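Local coordinates for protein 28 kDa product (Pseudomonas syringae pv. phaseolicola, PDB 1UKF) that acts as a papain-like cysteine protease delivered into plant cells, where it interacts with the kinase PBS1 and can elicit the hypersensitive response, at residues His132-Ser137 with Leu145-Leu150. Numbering follows the deposited sequence.
Sequences HAIACS and LFDPNL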
loop_
_atom_site.group_PDB
_atom_site.type_symbol
_atom_site.label_atom_id
_atom_site.label_comp_id
_atom_site.label_asym_id
_atom_site.label_seq_id
_atom_site.Cartn_x
_atom_site.Cartn_y
_atom_site.Cartn_z
ATOM N N HIS A 132 6.880 -2.544 -4.679
ATOM C CA HIS A 132 6.550 -2.668 -3.267
ATOM C C HIS A 132 5.151 -2.128 -3.001
ATOM O O HIS A 132 4.854 -0.959 -3.264
ATOM C CB HIS A 132 7.548 -1.916 -2.397
ATOM C CG HIS A 132 7.228 -1.990 -0.939
ATOM N ND1 HIS A 132 7.144 -3.188 -0.263
ATOM C CD2 HIS A 132 6.946 -1.024 -0.034
ATOM C CE1 HIS A 132 6.824 -2.956 0.997
ATOM N NE2 HIS A 132 6.698 -1.652 1.163
ATOM N N ALA A 133 4.305 -2.980 -2.444
ATOM C CA ALA A 133 2.928 -2.616 -2.173
ATOM C C ALA A 133 2.683 -2.138 -0.752
ATOM O O ALA A 133 3.245 -2.675 0.202
ATOM C CB ALA A 133 2.030 -3.801 -2.476
ATOM N N ILE A 134 1.848 -1.111 -0.634
ATOM C CA ILE A 134 1.449 -0.560 0.652
ATOM C C ILE A 134 -0.052 -0.306 0.537
ATOM O O ILE A 134 -0.639 -0.487 -0.532
ATOM C CB ILE A 134 2.199 0.759 0.989
ATOM C CG1 ILE A 134 1.885 1.850 -0.039
ATOM C CG2 ILE A 134 3.698 0.488 1.053
ATOM C CD1 ILE A 134 2.523 3.195 0.273
ATOM N N ALA A 135 -0.689 0.100 1.627
ATOM C CA ALA A 135 -2.123 0.348 1.585
ATOM C C ALA A 135 -2.502 1.526 2.456
ATOM O O ALA A 135 -1.750 1.940 3.336
ATOM C CB ALA A 135 -2.888 -0.902 2.036
ATOM N N CYS A 136 -3.678 2.078 2.207
ATOM C CA CYS A 136 -4.148 3.192 3.010
ATOM C C CYS A 136 -5.665 3.239 3.020
ATOM O O CYS A 136 -6.328 2.718 2.120
ATOM C CB CYS A 136 -3.561 4.525 2.514
ATOM S SG CYS A 136 -3.931 4.973 0.806
ATOM N N SER A 137 -6.205 3.843 4.071
ATOM C CA SER A 137 -7.641 3.969 4.245
ATOM C C SER A 137 -7.909 5.282 4.949
ATOM O O SER A 137 -7.253 5.612 5.939
ATOM C CB SER A 137 -8.170 2.810 5.086
ATOM O OG SER A 137 -9.559 2.952 5.333
ATOM N N LEU A 145 -2.158 4.748 6.948
ATOM C CA LEU A 145 -1.309 4.184 5.910
ATOM C C LEU A 145 -0.471 3.060 6.499
ATOM O O LEU A 145 0.119 3.202 7.571
ATOM C CB LEU A 145 -0.406 5.263 5.300
ATOM C CG LEU A 145 0.489 4.796 4.146
ATOM C CD1 LEU A 145 0.735 5.951 3.192
ATOM C CD2 LEU A 145 1.801 4.238 4.685
ATOM N N PHE A 146 -0.435 1.934 5.797
ATOM C CA PHE A 146 0.329 0.774 6.237
ATOM C C PHE A 146 1.367 0.381 5.198
ATOM O O PHE A 146 1.043 0.172 4.025
ATOM C CB PHE A 146 -0.611 -0.414 6.497
ATOM C CG PHE A 146 0.098 -1.744 6.624
ATOM C CD1 PHE A 146 0.968 -1.996 7.682
ATOM C CD2 PHE A 146 -0.109 -2.744 5.680
ATOM C CE1 PHE A 146 1.618 -3.225 7.794
ATOM C CE2 PHE A 146 0.537 -3.975 5.786
ATOM C CZ PHE A 146 1.400 -4.212 6.845
ATOM N N ASP A 147 2.620 0.305 5.632
ATOM C CA ASP A 147 3.712 -0.118 4.764
ATOM C C ASP A 147 4.261 -1.372 5.442
ATOM O O ASP A 147 4.790 -1.296 6.548
ATOM C CB ASP A 147 4.809 0.941 4.702
ATOM C CG ASP A 147 5.955 0.535 3.795
ATOM O OD1 ASP A 147 6.195 -0.681 3.644
ATOM O OD2 ASP A 147 6.627 1.433 3.240
ATOM N N PRO A 148 4.136 -2.540 4.793
ATOM C CA PRO A 148 4.630 -3.796 5.367
ATOM C C PRO A 148 6.069 -3.756 5.901
ATOM O O PRO A 148 6.402 -4.488 6.834
ATOM C CB PRO A 148 4.468 -4.784 4.216
ATOM C CG PRO A 148 3.257 -4.262 3.490
ATOM C CD PRO A 148 3.498 -2.767 3.481
ATOM N N ASN A 149 6.922 -2.920 5.312
ATOM C CA ASN A 149 8.313 -2.814 5.754
ATOM C C ASN A 149 8.491 -1.981 7.015
ATOM O O ASN A 149 9.495 -2.128 7.713
ATOM C CB ASN A 149 9.198 -2.151 4.687
ATOM C CG ASN A 149 9.396 -3.000 3.451
ATOM O OD1 ASN A 149 9.466 -4.226 3.517
ATOM N ND2 ASN A 149 9.527 -2.338 2.307
ATOM N N LEU A 150 7.518 -1.120 7.313
ATOM C CA LEU A 150 7.629 -0.189 8.433
ATOM C C LEU A 150 6.572 -0.230 9.525
ATOM O O LEU A 150 6.889 -0.038 10.701
ATOM C CB LEU A 150 7.695 1.234 7.874
ATOM C CG LEU A 150 8.820 1.497 6.868
ATOM C CD1 LEU A 150 8.549 2.786 6.112
ATOM C CD2 LEU A 150 10.155 1.561 7.597
#
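His132 and Asp147 meet at the end of the β-hairpin of strands 130-139 and 142-147, where the hairpin's bridges have given way to side-chain contact. Farther along, Ala135 and Phe146 form a hydrogen-bonded pair: Ala135 N donates to Phe146 O at 3.0 Å, and Phe146 N to Ala135 O at 2.8 Å. Cys136 and Leu145 follow as a non-hydrogen-bonded pair, their CB atoms 4.3 Å apart.

Asp147 can be followed outward from its CB, which rests against CG2 of Ile134. Its CG stands anti to the backbone N (chi1 -179°), 3.6 Å from Ile134 CG2 and at the edge of the His132 ring. At the tip, OD1 accepts a nearly straight bond from His132 NE2 (2.7 Å, 169° at the hydrogen). The oxygen lies almost in the imidazole plane, whereas NE2 stands out of the carboxylate plane. From the opposite face of that plane the backbone N of Asn149 reaches the same OD1 at 2.9 Å, closing an Asx turn, so two donors grip this atom. OD2 is held by Tyr171 of helix 160-173.

Asn149 lays its amide nearly parallel to the imidazole (planes 6° apart), with ND2 above one face near the rim, 3.1 Å from His132 CE1. Its OD1 is bonded to Asn13 ND2 and its ND2 to the hydroxyl of Tyr171, which help fix the amide. Pro148 CD comes within 3.3 Å of Ala133 O.

The side chain of His132 also touches Cys18, at the start of helix 18-27. Asp147 probably helps orient the imidazole beside that cysteine, and the hairpin supplies two members of the Cys-His-Asp catalytic triad of a papain-like, clan CA protease.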